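PnpC (Pseudomonas putida, PDB 3N9T) probably catalyses the iron(III)-dependent intradiol ring cleavage of hydroxyquinol, as a hydroxyquinol 1,2-dioxygenase. Local coordinates at residues N98-T103 with A281-V286; V145-D150 with F221-P226. One frame throughout, in Å; residues are numbered along the deposited sequence.

Contact 1. Residues N98-T103 with A281-V286; sequences NATETT and AYYEFV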
# COMPACT_ATOMS: atom_id res chain seq x y z
N ASN A 98 -31.10 7.82 -16.25
CA ASN A 98 -30.97 9.13 -15.68
C ASN A 98 -31.04 9.01 -14.14
O ASN A 98 -31.49 9.96 -13.48
CB ASN A 98 -32.09 10.07 -16.17
CG ASN A 98 -33.50 9.52 -15.85
OD1 ASN A 98 -33.73 8.30 -15.87
ND2 ASN A 98 -34.45 10.42 -15.58
N ALA A 99 -30.67 7.84 -13.58
CA ALA A 99 -30.74 7.65 -12.11
C ALA A 99 -29.72 8.59 -11.44
O ALA A 99 -28.67 8.97 -12.04
CB ALA A 99 -30.48 6.19 -11.72
N THR A 100 -30.03 9.06 -10.22
CA THR A 100 -29.07 9.93 -9.57
C THR A 100 -27.72 9.24 -9.39
O THR A 100 -27.69 8.10 -8.99
CB THR A 100 -29.57 10.44 -8.19
OG1 THR A 100 -30.86 11.00 -8.38
CG2 THR A 100 -28.61 11.50 -7.64
N GLU A 101 -26.62 9.93 -9.69
CA GLU A 101 -25.26 9.42 -9.48
C GLU A 101 -24.94 9.15 -8.01
O GLU A 101 -25.51 9.78 -7.08
CB GLU A 101 -24.23 10.41 -10.08
CG GLU A 101 -24.36 10.46 -11.62
CD GLU A 101 -23.27 11.26 -12.32
OE1 GLU A 101 -23.41 12.51 -12.43
OE2 GLU A 101 -22.32 10.62 -12.84
N THR A 102 -24.09 8.17 -7.78
CA THR A 102 -23.77 7.78 -6.42
C THR A 102 -22.44 8.43 -5.93
O THR A 102 -21.68 9.01 -6.70
CB THR A 102 -23.59 6.26 -6.35
OG1 THR A 102 -22.44 5.88 -7.11
CG2 THR A 102 -24.84 5.55 -6.85
N THR A 103 -22.17 8.32 -4.63
CA THR A 103 -20.86 8.64 -4.07
C THR A 103 -20.59 7.66 -2.93
O THR A 103 -21.47 6.84 -2.56
CB THR A 103 -20.87 10.02 -3.38
OG1 THR A 103 -21.75 9.95 -2.22
CG2 THR A 103 -21.34 11.12 -4.35
N ALA A 281 -32.89 24.95 -1.53
CA ALA A 281 -32.26 24.08 -2.53
C ALA A 281 -33.28 22.97 -2.92
O ALA A 281 -33.83 22.28 -2.04
CB ALA A 281 -31.00 23.49 -1.96
N TYR A 282 -33.50 22.82 -4.22
CA TYR A 282 -34.55 21.97 -4.75
C TYR A 282 -33.89 20.85 -5.51
O TYR A 282 -33.08 21.12 -6.42
CB TYR A 282 -35.48 22.73 -5.76
CG TYR A 282 -36.57 21.81 -6.32
CD1 TYR A 282 -37.68 21.48 -5.58
CD2 TYR A 282 -36.44 21.27 -7.61
CE1 TYR A 282 -38.64 20.62 -6.07
CE2 TYR A 282 -37.39 20.46 -8.12
CZ TYR A 282 -38.48 20.12 -7.35
OH TYR A 282 -39.42 19.26 -7.82
N TYR A 283 -34.24 19.60 -5.21
CA TYR A 283 -33.59 18.52 -5.93
C TYR A 283 -34.50 17.34 -6.24
O TYR A 283 -35.22 16.89 -5.36
CB TYR A 283 -32.31 18.06 -5.21
CG TYR A 283 -31.36 17.21 -6.14
CD1 TYR A 283 -30.43 17.84 -6.96
CD2 TYR A 283 -31.43 15.80 -6.17
CE1 TYR A 283 -29.58 17.12 -7.80
CE2 TYR A 283 -30.57 15.06 -6.98
CZ TYR A 283 -29.66 15.74 -7.81
OH TYR A 283 -28.79 15.05 -8.60
N GLU A 284 -34.47 16.84 -7.48
CA GLU A 284 -35.24 15.60 -7.75
C GLU A 284 -34.34 14.35 -7.88
O GLU A 284 -33.52 14.23 -8.82
CB GLU A 284 -36.15 15.75 -8.96
CG GLU A 284 -37.09 16.93 -8.78
CD GLU A 284 -38.03 17.11 -9.97
OE1 GLU A 284 -37.69 16.64 -11.08
OE2 GLU A 284 -39.10 17.72 -9.78
N PHE A 285 -34.47 13.46 -6.90
CA PHE A 285 -33.73 12.21 -6.94
C PHE A 285 -34.45 11.20 -7.85
O PHE A 285 -35.68 11.13 -7.86
CB PHE A 285 -33.64 11.60 -5.56
CG PHE A 285 -32.80 12.40 -4.62
CD1 PHE A 285 -31.38 12.29 -4.66
CD2 PHE A 285 -33.42 13.24 -3.68
CE1 PHE A 285 -30.55 13.06 -3.78
CE2 PHE A 285 -32.59 14.05 -2.78
CZ PHE A 285 -31.14 13.95 -2.89
N VAL A 286 -33.66 10.43 -8.57
CA VAL A 286 -34.16 9.41 -9.47
C VAL A 286 -33.52 8.07 -9.03
O VAL A 286 -32.30 7.95 -8.98
CB VAL A 286 -33.85 9.78 -10.97
CG1 VAL A 286 -34.33 8.68 -11.93
CG2 VAL A 286 -34.46 11.19 -11.34
O HOH W 1 -30.95 13.26 -9.83
O HOH W 2 -30.03 6.45 -8.44
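Thr100 and Val286 carry the polar part of this contact through two direct hydrogen bonds that run in opposite senses. The amide N of Thr100 donates to Val286 O at 2.8 Å, meeting the carbonyl in its plane on a lone pair. In return Val286 N donates to Thr100 OG1 at 2.9 Å, almost straight at 173°. The threonine rotamer makes the second bond possible: with chi1 -52° OG1 sits beside its own backbone N and faces the strand, so one residue occupies both the N-H and the C=O of Val286. Two waters widen this grip. Water 1 lies 2.7 Å from Thr100 OG1 and donates to Glu284 O, with a weak bond to Tyr283 OH, whose stronger partner is Ser254 O. Water 2 donates to both Thr100 O and Val286 O, so the latter carbonyl accepts from the loop directly and through solvent.

Van der Waals contacts fill in around these bonds. CG2 of Thr100, anti to its backbone N, meets the Tyr283 ring at its edge, tip to tip, 3.7 Å from OH. Val286 CB lies 3.4 Å from Asn98 O, and its CG1, also anti to the backbone N, touches Ala99 CA. The side chains of Asn98 and Val286 cross at about a right angle, with Asn98 OD1 4.0 Å from Val286 CG1. Within 281-286, Tyr283 CD2 sits 3.6 Å above the Phe285 ring, over its centre.

No ladder forms, since 98-103 is irregular and pairs through a single residue. The contact fastens the linker that follows helix 84-91 to strand 278-287 of the beta-sheet domain, joining the helical N-terminal part to the iron-binding part of an intradiol dioxygenase.

Contact 2. Residues V145-D150 with F221-P226; sequences VGAVLD and FMIQAP
Strands 148-150 and 221-224 run antiparallel, their axes 4.6 Å apart at closest approach and their directions 161° from one another. Val148 with Gln224 and Asp150 with Met222 are hydrogen-bonded pairs, each closed by two N-H to O bonds; Val148 N to Gln224 O, at 2.8 Å, lies nearly along the C=O axis. Between them Leu149 and Ile223 form a non-hydrogen-bonded pair, where Ile223 CA comes within 3.2 Å of Val148 O in a CA-H...O contact. The ladder belongs to the beta-sheet core of the intradiol dioxygenases, and strand 214-224 also carries the iron ligands His218 and His220.

On the Leu149 and Ile223 face, the two side chains lie side by side, Leu149 CD2 3.8 Å from Ile223 CD1. Leu149 CD2 also meets the edge of the Phe221 ring, 4.0 Å from Phe221 CD2. An alanine in place of Leu149 would remove both methyl contacts and would probably loosen the packing beside the Phe221 ring. Ala147 CB and Ala225 CB continue the apolar seam at 4.0 Å.

On the other face, Asp150 CB rests 4.2 Å from Met222 CB, and the methionine chain leads away, extended before it bends at chi3. Water 3 lies 2.5 Å from Asp150 OD2 and near Met222 O, while Asp150 OD1 forms a salt bridge with Arg175, which probably stabilises the carboxylate as an anion.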
# COMPACT_ATOMS: atom_id res chain seq x y z
N VAL A 145 -43.29 6.68 -3.54
CA VAL A 145 -44.05 7.05 -2.37
C VAL A 145 -43.50 6.35 -1.15
O VAL A 145 -43.25 5.16 -1.20
CB VAL A 145 -45.56 6.69 -2.59
CG1 VAL A 145 -46.37 6.89 -1.30
CG2 VAL A 145 -46.09 7.53 -3.81
N GLY A 146 -43.28 7.07 -0.06
CA GLY A 146 -42.78 6.43 1.16
C GLY A 146 -41.29 6.05 1.12
O GLY A 146 -40.77 5.36 2.01
N ALA A 147 -40.56 6.57 0.14
CA ALA A 147 -39.11 6.46 0.24
C ALA A 147 -38.61 7.05 1.55
O ALA A 147 -39.15 8.02 2.07
CB ALA A 147 -38.49 7.18 -0.93
N VAL A 148 -37.54 6.47 2.10
CA VAL A 148 -36.95 6.95 3.30
C VAL A 148 -35.59 7.63 2.93
O VAL A 148 -34.79 7.02 2.25
CB VAL A 148 -36.71 5.74 4.34
CG1 VAL A 148 -35.94 6.21 5.42
CG2 VAL A 148 -38.01 5.32 4.99
N LEU A 149 -35.39 8.91 3.31
CA LEU A 149 -34.18 9.68 3.02
C LEU A 149 -33.48 9.89 4.34
O LEU A 149 -33.98 10.68 5.17
CB LEU A 149 -34.53 11.08 2.44
CG LEU A 149 -35.30 11.03 1.12
CD1 LEU A 149 -36.85 10.95 1.37
CD2 LEU A 149 -34.98 12.20 0.26
N ASP A 150 -32.36 9.18 4.55
CA ASP A 150 -31.52 9.41 5.75
C ASP A 150 -30.56 10.48 5.36
O ASP A 150 -29.83 10.31 4.36
CB ASP A 150 -30.69 8.15 6.09
CG ASP A 150 -31.56 7.03 6.71
OD1 ASP A 150 -32.31 7.32 7.65
OD2 ASP A 150 -31.50 5.89 6.22
N PHE A 221 -27.01 12.02 1.52
CA PHE A 221 -28.30 11.28 1.44
C PHE A 221 -28.09 9.77 1.27
O PHE A 221 -27.26 9.33 0.42
CB PHE A 221 -29.10 11.71 0.22
CG PHE A 221 -29.73 13.06 0.33
CD1 PHE A 221 -28.94 14.22 0.17
CD2 PHE A 221 -31.10 13.20 0.63
CE1 PHE A 221 -29.51 15.48 0.28
CE2 PHE A 221 -31.70 14.49 0.71
CZ PHE A 221 -30.88 15.63 0.58
N MET A 222 -28.88 8.98 2.03
CA MET A 222 -29.10 7.58 1.70
C MET A 222 -30.60 7.39 1.55
O MET A 222 -31.35 7.62 2.49
CB MET A 222 -28.57 6.67 2.82
CG MET A 222 -28.86 5.10 2.52
SD MET A 222 -28.15 4.14 3.82
CE MET A 222 -26.90 3.31 3.01
N ILE A 223 -31.04 6.98 0.37
CA ILE A 223 -32.47 6.88 0.06
C ILE A 223 -32.80 5.42 -0.24
O ILE A 223 -32.09 4.78 -1.01
CB ILE A 223 -32.80 7.75 -1.17
CG1 ILE A 223 -32.25 9.17 -0.92
CG2 ILE A 223 -34.32 7.80 -1.47
CD1 ILE A 223 -32.56 10.16 -1.93
N GLN A 224 -33.85 4.91 0.40
CA GLN A 224 -34.27 3.53 0.23
C GLN A 224 -35.78 3.50 -0.00
O GLN A 224 -36.50 4.30 0.59
CB GLN A 224 -33.92 2.69 1.48
CG GLN A 224 -32.45 2.40 1.60
CD GLN A 224 -32.14 1.75 2.91
OE1 GLN A 224 -32.02 2.41 3.93
NE2 GLN A 224 -32.06 0.46 2.89
N ALA A 225 -36.22 2.59 -0.87
CA ALA A 225 -37.64 2.30 -1.03
C ALA A 225 -37.85 0.88 -1.59
O ALA A 225 -37.06 0.42 -2.40
CB ALA A 225 -38.31 3.33 -1.97
N PRO A 226 -38.95 0.23 -1.18
CA PRO A 226 -39.26 -1.16 -1.63
C PRO A 226 -39.34 -1.18 -3.15
O PRO A 226 -40.01 -0.34 -3.75
CB PRO A 226 -40.65 -1.43 -0.99
CG PRO A 226 -40.66 -0.50 0.26
CD PRO A 226 -39.98 0.79 -0.28
O HOH W 3 -32.47 5.37 3.94

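Overall arrangement
From the N terminus the chain passes through five helices, of which 84-91 is the last before the linker 98-103. Contact 1 brings that linker against strand 278-287 near the C terminus, closing a long loop that contains most of the beta-sheet domain. Contact 2 lies wholly within this loop and closes a shorter one, from strand 148-152 to strand 214-224. The two loops are therefore nested and do not cross. Both contacts reach the same mixed sheet, and they meet through Phe285 of contact 1, which packs on Ile223, Phe221 and Leu149 of contact 2, with Phe285 CG 3.5 Å from Ile223 CD1.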